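Local coordinates for protein endo-beta-1,4-glucanase (Bacillus licheniformis, PDB 2JEN) that hydrolyses internal beta-1,4 linkages of plant cell-wall xyloglucan and related beta-glucans as a family 12 glycoside hydrolase, at residues 36-41 and 47-52; 79-82 and 86-89; 157-160 and 166-169. The protein carries 1 engineered substitution. One frame throughout, in Å; residues are numbered along the deposited sequence.

Interaction 1 (36-41 and 47-52); sequences SDKLYF and YIFNNV. With XYS (alpha-D-xylopyranose), chain B; GLC (alpha-D-glucopyranose), chain C; SO4 (sulfate ion), chain G.
The Y40 ring carries Y47 CB over one face, 4.0 Å from its centroid, while the Y47 ring takes the aliphatic chain of K38 over one of its own faces, with K38 CD 4.1 Å from the centroid. Both are CH-pi contacts offset toward the rim. The Y40 and Y47 planes meet obliquely, at 54°. The edge of Y47 faces F49 CG in its plane, and F49 in turn has S36 O at its edge, 3.5 Å from F49 CE1. K38 runs alongside Y47 in the same direction because its chain is fully extended beyond CG. This carries K38 NZ past the ring to O4 of a sulfate, probably from the crystallisation liquor, at 3.0 Å and to a water that bonds weakly to Y47 OH.

On the other face of the sheet, L39 packs beside I48. The F41 ring crosses I48 at about a right angle, F41 CE1 to I48 CG1 3.8 Å. The backbones are joined by reciprocal L39–I48 bonds; further toward the sugar, N50 N gives D37 O a nearly straight bond (172°) and S36 N reaches N50 O, tilted from the carbonyl plane. N50 OD1 is held by Q63, and D37 OD2 by S32 and N34, and by S59 of a neighbouring subunit. At this end S36 OG (2.8 Å) and V52 N (3.0 Å) both bond O4 of the chain B xylose, and N51 ND2 bonds O2 of the chain C glucose. Consecutive strands 38-41 and 46-49, antiparallel (axes at 162°) across a short turn, form a beta hairpin whose open end builds part of the family 12 jelly-roll's glycan-binding cleft.

Interaction 2 (79-82 and 86-89); sequences WPSN and VKAY. With GLC (alpha-D-glucopyranose), chain D.
K87 NZ is gripped by three oxygens, the carbonyls of T85 and F245 and the hydroxyl of T83, while the base of the same side chain packs on W79. The contact draws together the two ends of the loop that joins strands 72-79 and 91-95 of the jelly-roll. K87 CB lies over one face of the indole, 3.9 Å from the centroid of its six-membered ring and 26° off the normal, a CH-pi contact offset toward the rim. The bend at chi2 (-48°) turns the lysine chain away from the ring and brings K87 CE to S81 OG at 3.3 Å; the bend at chi4 then directs NZ. That hydroxyl has a separate anchor in D72 of a neighbouring subunit, the fourth of the assembly. W79 NE1 is fixed by Q63 and the ring stacks on W61, so the indole offers K87 a firmly oriented surface. The glycan lies beyond the 86-89 side: the chain D glucose sets its C6 over one face of the Y89 ring, Y89 lining one glycan pocket and V86 the neighbouring one. Closer to the indole, the methyl group A88 CB touches W79 CZ2 at 3.5 Å.

Interaction 3 (157-160 and 166-169); sequences MIWL and GPAG. With GLC (alpha-D-glucopyranose), chain E; GLC (alpha-D-glucopyranose), chain F; GLC (alpha-D-glucopyranose), chain D; XYS (alpha-D-xylopyranose), chain H.
W159 meets G166 and P167 through the far end of its indole: CH2 lies 3.6 Å from G166 C, and CZ2 lies 3.9 Å from P167 CB. In the family 12 jelly-roll this brings strand 154-163 against the loop that leads from it to strand 170-177, at the wall of the glycan cleft. The tight part belongs to the tryptophan. Its ring is buried among N133, A135, I203 and E243, with M157 CB at its edge. P167 and G166 approach it obliquely, and P167 packs also on Y185, S201 and I203.

The loop side is looser. G166 and P167 are partly exposed, and only 107 Å² is buried between the segments, with no hydrogen bond between them; the loop also meets three sugars. A168 CB faces O3 of the chain F glucose at 3.6 Å, and G166 N makes a weak bond of 3.0 Å to O5 of the chain H xylose, bent to 132°. The chain E glucose spans both parts: its O2 lies in the plane of the W159 ring at the indole edge, 3.6 Å from CH2, beside the loop backbone. Strand and loop thus touch the same sugar hydroxyl, one by edge packing and the other through a polar bond. That bond is short and has a definite direction, with O2 of the chain E glucose donating to G166 O at 2.6 Å.

Overall arrangement
The three contacts follow one another along the chain and share the glycan cleft. Interactions 1 and 2, with centres about 17 Å apart, touch directly: N51 O lies 3.0 Å from Y89 N, a probable hydrogen bond, and V52 CG1 packs on W79 CZ2 at 3.8 Å. Interactions 2 and 3 do not touch, their nearest atoms being about 5 Å apart, but the chain D glucose bridges them, and E243, W53 and W197 also bond this sugar. Interactions 1 and 3 lie on opposite sides of the chain's centre, about 22 Å between centres, yet reach the same sheet. The hairpin therefore meets one bound glycan and the 166-169 loop the other, along the same cleft.

Interaction 1 (36-41 and 47-52)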
loop_
_atom_site.group_PDB
_atom_site.type_symbol
_atom_site.label_atom_id
_atom_site.label_comp_id
_atom_site.label_asym_id
_atom_site.label_seq_id
_atom_site.Cartn_x
_atom_site.Cartn_y
_atom_site.Cartn_z
ATOM N N SER A 36 -8.006 -15.881 -0.094
ATOM C CA SER A 36 -7.827 -17.312 -0.373
ATOM C C SER A 36 -6.432 -17.682 -0.825
ATOM O O SER A 36 -6.202 -18.815 -1.236
ATOM C CB SER A 36 -8.872 -17.813 -1.360
ATOM O OG SER A 36 -10.166 -17.647 -0.832
ATOM N N ASP A 37 -5.459 -16.776 -0.686
ATOM C CA ASP A 37 -4.063 -17.165 -0.923
ATOM C C ASP A 37 -3.635 -18.303 -0.003
ATOM O O ASP A 37 -4.128 -18.437 1.115
ATOM C CB ASP A 37 -3.121 -15.979 -0.786
ATOM C CG ASP A 37 -3.248 -14.948 -1.916
ATOM O OD1 ASP A 37 -3.971 -15.188 -2.903
ATOM O OD2 ASP A 37 -2.555 -13.895 -1.821
ATOM N N LYS A 38 -2.672 -19.101 -0.488
ATOM C CA LYS A 38 -2.182 -20.258 0.239
ATOM C C LYS A 38 -0.670 -20.286 0.229
ATOM O O LYS A 38 -0.050 -20.155 -0.834
ATOM C CB LYS A 38 -2.709 -21.550 -0.373
ATOM C CG LYS A 38 -4.235 -21.669 -0.332
ATOM C CD LYS A 38 -4.792 -22.914 -1.013
ATOM C CE LYS A 38 -6.303 -22.974 -0.849
ATOM N NZ LYS A 38 -6.896 -24.135 -1.527
ATOM N N LEU A 39 -0.087 -20.462 1.408
ATOM C CA LEU A 39 1.325 -20.705 1.562
ATOM C C LEU A 39 1.539 -22.111 2.097
ATOM O O LEU A 39 1.352 -22.399 3.291
ATOM C CB LEU A 39 2.020 -19.689 2.484
ATOM C CG LEU A 39 2.026 -18.243 1.985
ATOM C CD1 LEU A 39 2.564 -17.281 3.030
ATOM C CD2 LEU A 39 2.842 -18.107 0.685
ATOM N N TYR A 40 1.960 -23.017 1.217
ATOM C CA TYR A 40 2.165 -24.409 1.599
ATOM C C TYR A 40 3.472 -24.554 2.355
ATOM O O TYR A 40 4.452 -23.828 2.119
ATOM C CB TYR A 40 2.210 -25.298 0.358
ATOM C CG TYR A 40 0.887 -25.397 -0.370
ATOM C CD1 TYR A 40 0.553 -24.486 -1.346
ATOM C CD2 TYR A 40 -0.052 -26.370 -0.033
ATOM C CE1 TYR A 40 -0.647 -24.535 -2.014
ATOM C CE2 TYR A 40 -1.282 -26.426 -0.697
ATOM C CZ TYR A 40 -1.572 -25.504 -1.680
ATOM O OH TYR A 40 -2.779 -25.554 -2.345
ATOM N N PHE A 41 3.537 -25.549 3.237
ATOM C CA PHE A 41 4.780 -25.872 3.929
ATOM C C PHE A 41 4.749 -27.313 4.375
ATOM O O PHE A 41 3.724 -27.988 4.255
ATOM C CB PHE A 41 5.098 -24.891 5.056
ATOM C CG PHE A 41 4.127 -24.889 6.212
ATOM C CD1 PHE A 41 2.905 -24.244 6.142
ATOM C CD2 PHE A 41 4.457 -25.496 7.403
ATOM C CE1 PHE A 41 2.070 -24.226 7.222
ATOM C CE2 PHE A 41 3.605 -25.457 8.499
ATOM C CZ PHE A 41 2.422 -24.856 8.400
ATOM N N TYR A 47 -1.099 -25.889 4.651
ATOM C CA TYR A 47 -0.952 -24.520 4.100
ATOM C C TYR A 47 -1.547 -23.521 5.020
ATOM O O TYR A 47 -2.541 -23.774 5.697
ATOM C CB TYR A 47 -1.556 -24.379 2.692
ATOM C CG TYR A 47 -3.000 -24.820 2.525
ATOM C CD1 TYR A 47 -3.315 -26.135 2.230
ATOM C CD2 TYR A 47 -4.055 -23.902 2.618
ATOM C CE1 TYR A 47 -4.637 -26.509 2.041
ATOM C CE2 TYR A 47 -5.377 -24.307 2.404
ATOM C CZ TYR A 47 -5.657 -25.613 2.146
ATOM O OH TYR A 47 -6.962 -25.995 1.901
ATOM N N ILE A 48 -0.914 -22.364 5.071
ATOM C CA ILE A 48 -1.510 -21.186 5.674
ATOM C C ILE A 48 -2.484 -20.651 4.623
ATOM O O ILE A 48 -2.155 -20.556 3.449
ATOM C CB ILE A 48 -0.465 -20.109 6.083
ATOM C CG1 ILE A 48 0.765 -20.733 6.779
ATOM C CG2 ILE A 48 -1.123 -19.063 6.942
ATOM C CD1 ILE A 48 1.867 -19.746 7.113
ATOM N N PHE A 49 -3.658 -20.292 5.081
ATOM C CA PHE A 49 -4.774 -19.939 4.205
ATOM C C PHE A 49 -5.355 -18.573 4.573
ATOM O O PHE A 49 -5.761 -18.342 5.715
ATOM C CB PHE A 49 -5.859 -21.021 4.374
ATOM C CG PHE A 49 -7.043 -20.923 3.435
ATOM C CD1 PHE A 49 -6.912 -20.514 2.118
ATOM C CD2 PHE A 49 -8.280 -21.327 3.872
ATOM C CE1 PHE A 49 -8.018 -20.476 1.271
ATOM C CE2 PHE A 49 -9.374 -21.259 3.027
ATOM C CZ PHE A 49 -9.243 -20.851 1.741
ATOM N N ASN A 50 -5.353 -17.649 3.608
ATOM C CA ASN A 50 -5.840 -16.291 3.825
ATOM C C ASN A 50 -7.349 -16.295 3.671
ATOM O O ASN A 50 -7.935 -15.740 2.722
ATOM C CB ASN A 50 -5.152 -15.299 2.878
ATOM C CG ASN A 50 -5.164 -13.900 3.426
ATOM O OD1 ASN A 50 -5.254 -13.724 4.651
ATOM N ND2 ASN A 50 -4.943 -12.905 2.591
ATOM N N ASN A 51 -8.015 -16.943 4.639
ATOM C CA ASN A 51 -9.454 -17.221 4.592
ATOM C C ASN A 51 -10.234 -16.015 5.070
ATOM O O ASN A 51 -10.122 -15.645 6.233
ATOM C CB ASN A 51 -9.744 -18.441 5.474
ATOM C CG ASN A 51 -11.183 -18.835 5.525
ATOM O OD1 ASN A 51 -12.050 -18.072 5.201
ATOM N ND2 ASN A 51 -11.424 -20.055 5.973
ATOM N N VAL A 52 -10.984 -15.395 4.151
ATOM C CA VAL A 52 -11.749 -14.201 4.418
ATOM C C VAL A 52 -13.238 -14.443 4.153
ATOM O O VAL A 52 -13.928 -13.595 3.588
ATOM C CB VAL A 52 -11.201 -12.982 3.652
ATOM C CG1 VAL A 52 -9.787 -12.670 4.148
ATOM C CG2 VAL A 52 -11.191 -13.166 2.127
HETATM C C1 XYS B . -14.607 -19.080 0.893
HETATM C C2 XYS B . -14.604 -17.755 0.140
HETATM C C3 XYS B . -13.204 -17.131 0.105
HETATM C C4 XYS B . -12.598 -17.218 1.511
HETATM C C5 XYS B . -12.654 -18.616 2.144
HETATM O O2 XYS B . -15.043 -17.989 -1.207
HETATM O O3 XYS B . -13.160 -15.762 -0.353
HETATM O O4 XYS B . -11.296 -16.694 1.506
HETATM O O5 XYS B . -13.967 -19.052 2.128
HETATM C C1 GLC C . -16.184 -21.453 7.692
HETATM C C2 GLC C . -15.094 -21.760 6.684
HETATM C C3 GLC C . -15.420 -21.150 5.343
HETATM C C4 GLC C . -16.799 -21.654 4.921
HETATM C C5 GLC C . -17.831 -21.288 6.002
HETATM C C6 GLC C . -19.184 -21.915 5.632
HETATM O O2 GLC C . -13.798 -21.349 7.120
HETATM O O3 GLC C . -14.353 -21.443 4.425
HETATM O O4 GLC C . -17.223 -21.073 3.722
HETATM O O5 GLC C . -17.449 -21.912 7.211
HETATM O O6 GLC C . -20.112 -20.925 5.251
HETATM S S SO4 G . -6.645 -22.764 -5.132
HETATM O O1 SO4 G . -6.576 -21.322 -5.021
HETATM O O2 SO4 G . -7.989 -23.288 -5.371
HETATM O O3 SO4 G . -5.943 -22.883 -6.429
HETATM O O4 SO4 G . -5.829 -23.592 -4.252
HETATM O O HOH W 1 -9.188 -24.231 0.199
#

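Interaction 2 (79-82 and 86-89)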
loop_
_atom_site.group_PDB
_atom_site.type_symbol
_atom_site.label_atom_id
_atom_site.label_comp_id
_atom_site.label_asym_id
_atom_site.label_seq_id
_atom_site.Cartn_x
_atom_site.Cartn_y
_atom_site.Cartn_z
ATOM N N TRP A 79 -9.587 -5.552 10.708
ATOM C CA TRP A 79 -10.996 -5.865 10.423
ATOM C C TRP A 79 -11.850 -4.795 11.160
ATOM O O TRP A 79 -12.387 -5.039 12.244
ATOM C CB TRP A 79 -11.386 -7.275 10.853
ATOM C CG TRP A 79 -10.817 -8.273 9.925
ATOM C CD1 TRP A 79 -9.741 -9.061 10.131
ATOM C CD2 TRP A 79 -11.266 -8.548 8.598
ATOM N NE1 TRP A 79 -9.482 -9.834 9.013
ATOM C CE2 TRP A 79 -10.396 -9.500 8.048
ATOM C CE3 TRP A 79 -12.310 -8.075 7.819
ATOM C CZ2 TRP A 79 -10.571 -10.000 6.772
ATOM C CZ3 TRP A 79 -12.494 -8.585 6.558
ATOM C CH2 TRP A 79 -11.610 -9.527 6.039
ATOM N N PRO A 80 -11.948 -3.572 10.613
ATOM C CA PRO A 80 -12.707 -2.558 11.346
ATOM C C PRO A 80 -14.221 -2.763 11.312
ATOM O O PRO A 80 -14.894 -2.395 10.359
ATOM C CB PRO A 80 -12.286 -1.235 10.686
ATOM C CG PRO A 80 -11.100 -1.551 9.872
ATOM C CD PRO A 80 -11.284 -2.976 9.448
ATOM N N SER A 81 -14.755 -3.343 12.378
ATOM C CA SER A 81 -16.184 -3.632 12.491
ATOM C C SER A 81 -16.535 -3.962 13.948
ATOM O O SER A 81 -15.739 -4.582 14.653
ATOM C CB SER A 81 -16.526 -4.869 11.660
ATOM O OG SER A 81 -17.941 -5.193 11.763
ATOM N N ASN A 82 -17.741 -3.586 14.343
ATOM C CA ASN A 82 -18.267 -3.892 15.668
ATOM C C ASN A 82 -19.195 -5.097 15.710
ATOM O O ASN A 82 -19.669 -5.456 16.799
ATOM C CB ASN A 82 -18.971 -2.680 16.277
ATOM C CG ASN A 82 -20.196 -2.256 15.499
ATOM O OD1 ASN A 82 -21.001 -3.112 15.079
ATOM N ND2 ASN A 82 -20.381 -0.948 15.306
ATOM N N VAL A 86 -18.413 -13.432 12.102
ATOM C CA VAL A 86 -17.027 -13.764 11.807
ATOM C C VAL A 86 -16.657 -13.192 10.434
ATOM O O VAL A 86 -17.341 -13.483 9.457
ATOM C CB VAL A 86 -16.808 -15.292 11.820
ATOM C CG1 VAL A 86 -15.381 -15.633 11.370
ATOM C CG2 VAL A 86 -17.076 -15.877 13.207
ATOM N N LYS A 87 -15.625 -12.336 10.391
ATOM C CA LYS A 87 -15.190 -11.764 9.129
ATOM C C LYS A 87 -14.228 -12.663 8.373
ATOM O O LYS A 87 -14.225 -12.677 7.139
ATOM C CB LYS A 87 -14.520 -10.411 9.326
ATOM C CG LYS A 87 -15.356 -9.391 10.138
ATOM C CD LYS A 87 -16.794 -9.273 9.680
ATOM C CE LYS A 87 -17.593 -8.198 10.450
ATOM N NZ LYS A 87 -17.763 -8.555 11.910
ATOM N N ALA A 88 -13.401 -13.383 9.124
ATOM C CA ALA A 88 -12.275 -14.097 8.543
ATOM C C ALA A 88 -11.804 -15.178 9.505
ATOM O O ALA A 88 -12.035 -15.068 10.726
ATOM C CB ALA A 88 -11.119 -13.096 8.256
ATOM N N TYR A 89 -11.135 -16.200 8.953
ATOM C CA TYR A 89 -10.495 -17.239 9.744
ATOM C C TYR A 89 -9.145 -17.554 9.099
ATOM O O TYR A 89 -8.927 -18.654 8.578
ATOM C CB TYR A 89 -11.387 -18.468 9.806
ATOM C CG TYR A 89 -10.870 -19.648 10.631
ATOM C CD1 TYR A 89 -10.546 -19.520 11.984
ATOM C CD2 TYR A 89 -10.669 -20.889 10.058
ATOM C CE1 TYR A 89 -10.136 -20.605 12.751
ATOM C CE2 TYR A 89 -10.246 -21.977 10.805
ATOM C CZ TYR A 89 -9.910 -21.811 12.133
ATOM O OH TYR A 89 -9.528 -22.915 12.856
HETATM C C1 GLC D . -17.214 -22.529 12.767
HETATM C C2 GLC D . -18.238 -22.499 11.635
HETATM C C3 GLC D . -17.536 -22.830 10.345
HETATM C C4 GLC D . -16.478 -21.764 10.083
HETATM C C5 GLC D . -15.525 -21.831 11.285
HETATM C C6 GLC D . -14.270 -20.962 11.148
HETATM O O1 GLC D . -17.782 -22.297 14.026
HETATM O O2 GLC D . -19.284 -23.440 11.734
HETATM O O3 GLC D . -18.579 -22.963 9.378
HETATM O O4 GLC D . -15.742 -22.069 8.919
HETATM O O5 GLC D . -16.254 -21.521 12.464
HETATM O O6 GLC D . -14.591 -19.613 10.882
#

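Interaction 3 (157-160 and 166-169)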
loop_
_atom_site.group_PDB
_atom_site.type_symbol
_atom_site.label_atom_id
_atom_site.label_comp_id
_atom_site.label_asym_id
_atom_site.label_seq_id
_atom_site.Cartn_x
_atom_site.Cartn_y
_atom_site.Cartn_z
ATOM N N MET A 157 -14.860 -27.267 17.303
ATOM C CA MET A 157 -13.962 -26.166 17.552
ATOM C C MET A 157 -13.347 -26.298 18.937
ATOM O O MET A 157 -14.024 -26.672 19.908
ATOM C CB MET A 157 -14.700 -24.844 17.487
ATOM C CG MET A 157 -15.450 -24.630 16.227
ATOM S SD MET A 157 -15.882 -22.906 16.014
ATOM C CE MET A 157 -14.326 -22.225 15.402
ATOM N N ILE A 158 -12.076 -25.979 19.057
ATOM C CA ILE A 158 -11.355 -26.021 20.322
ATOM C C ILE A 158 -10.668 -24.692 20.476
ATOM O O ILE A 158 -9.640 -24.440 19.819
ATOM C CB ILE A 158 -10.391 -27.217 20.421
ATOM C CG1 ILE A 158 -11.085 -28.546 20.101
ATOM C CG2 ILE A 158 -9.720 -27.220 21.809
ATOM C CD1 ILE A 158 -10.199 -29.742 20.056
ATOM N N TRP A 159 -11.217 -23.836 21.312
ATOM C CA TRP A 159 -10.738 -22.474 21.475
ATOM C C TRP A 159 -9.693 -22.394 22.589
ATOM O O TRP A 159 -9.986 -22.668 23.762
ATOM C CB TRP A 159 -11.849 -21.473 21.807
ATOM C CG TRP A 159 -12.984 -21.344 20.838
ATOM C CD1 TRP A 159 -13.488 -22.278 19.972
ATOM C CD2 TRP A 159 -13.824 -20.199 20.730
ATOM N NE1 TRP A 159 -14.572 -21.752 19.297
ATOM C CE2 TRP A 159 -14.799 -20.481 19.759
ATOM C CE3 TRP A 159 -13.842 -18.968 21.358
ATOM C CZ2 TRP A 159 -15.789 -19.565 19.403
ATOM C CZ3 TRP A 159 -14.832 -18.045 20.989
ATOM C CH2 TRP A 159 -15.794 -18.376 20.029
ATOM N N LEU A 160 -8.477 -22.018 22.218
ATOM C CA LEU A 160 -7.398 -21.770 23.158
ATOM C C LEU A 160 -7.374 -20.334 23.626
ATOM O O LEU A 160 -6.762 -20.030 24.647
ATOM C CB LEU A 160 -6.071 -22.150 22.535
ATOM C CG LEU A 160 -5.899 -23.592 22.096
ATOM C CD1 LEU A 160 -4.480 -23.858 21.572
ATOM C CD2 LEU A 160 -6.297 -24.622 23.174
ATOM N N GLY A 166 -17.852 -15.253 21.696
ATOM C CA GLY A 166 -18.617 -16.372 22.211
ATOM C C GLY A 166 -19.043 -17.254 21.063
ATOM O O GLY A 166 -19.099 -16.809 19.921
ATOM N N PRO A 167 -19.298 -18.528 21.339
ATOM C CA PRO A 167 -19.505 -19.508 20.327
ATOM C C PRO A 167 -20.939 -19.629 19.845
ATOM O O PRO A 167 -21.869 -19.011 20.411
ATOM C CB PRO A 167 -19.063 -20.795 21.025
ATOM C CG PRO A 167 -19.541 -20.580 22.419
ATOM C CD PRO A 167 -19.213 -19.139 22.681
ATOM N N ALA A 168 -21.117 -20.449 18.816
ATOM C CA ALA A 168 -22.434 -20.772 18.299
ATOM C C ALA A 168 -23.077 -21.782 19.244
ATOM O O ALA A 168 -22.414 -22.625 19.861
ATOM C CB ALA A 168 -22.321 -21.361 16.922
ATOM N N GLY A 169 -24.384 -21.713 19.332
ATOM C CA GLY A 169 -25.138 -22.703 20.078
ATOM C C GLY A 169 -25.274 -22.378 21.535
ATOM O O GLY A 169 -25.072 -21.228 21.974
HETATM C C1 GLC E . -20.217 -17.518 16.123
HETATM C C2 GLC E . -19.059 -18.343 16.630
HETATM C C3 GLC E . -18.156 -18.788 15.505
HETATM C C4 GLC E . -18.938 -19.389 14.334
HETATM C C5 GLC E . -20.119 -18.465 13.993
HETATM C C6 GLC E . -20.999 -19.098 12.918
HETATM O O2 GLC E . -18.297 -17.562 17.525
HETATM O O3 GLC E . -17.267 -19.755 16.003
HETATM O O4 GLC E . -18.065 -19.596 13.224
HETATM O O5 GLC E . -20.917 -18.276 15.139
HETATM O O6 GLC E . -21.874 -18.100 12.389
HETATM C C1 GLC F . -24.538 -15.136 18.157
HETATM C C2 GLC F . -24.727 -16.273 17.175
HETATM C C3 GLC F . -23.522 -17.213 17.154
HETATM C C4 GLC F . -22.220 -16.421 17.002
HETATM C C5 GLC F . -22.174 -15.330 18.057
HETATM C C6 GLC F . -20.933 -14.439 17.905
HETATM O O1 GLC F . -25.555 -14.173 17.941
HETATM O O2 GLC F . -25.845 -17.049 17.583
HETATM O O3 GLC F . -23.634 -18.159 16.117
HETATM O O4 GLC F . -21.105 -17.270 17.234
HETATM O O5 GLC F . -23.308 -14.487 17.895
HETATM O O6 GLC F . -21.060 -13.369 18.838
HETATM C C1 GLC D . -17.214 -22.529 12.767
HETATM C C2 GLC D . -18.238 -22.499 11.635
HETATM C C3 GLC D . -17.536 -22.830 10.345
HETATM C C4 GLC D . -16.478 -21.764 10.083
HETATM C C5 GLC D . -15.525 -21.831 11.285
HETATM C C6 GLC D . -14.270 -20.962 11.148
HETATM O O1 GLC D . -17.782 -22.297 14.026
HETATM O O2 GLC D . -19.284 -23.440 11.734
HETATM O O3 GLC D . -18.579 -22.963 9.378
HETATM O O4 GLC D . -15.742 -22.069 8.919
HETATM O O5 GLC D . -16.254 -21.521 12.464
HETATM O O6 GLC D . -14.591 -19.613 10.882
HETATM C C1 XYS H . -20.202 -13.443 19.968
HETATM C C2 XYS H . -20.622 -12.397 20.970
HETATM C C3 XYS H . -20.406 -11.014 20.398
HETATM C C4 XYS H . -18.962 -10.886 19.946
HETATM C C5 XYS H . -18.669 -12.021 18.983
HETATM O O2 XYS H . -21.996 -12.584 21.335
HETATM O O3 XYS H . -20.733 -10.012 21.352
HETATM O O4 XYS H . -18.821 -9.663 19.239
HETATM O O5 XYS H . -18.867 -13.295 19.592
#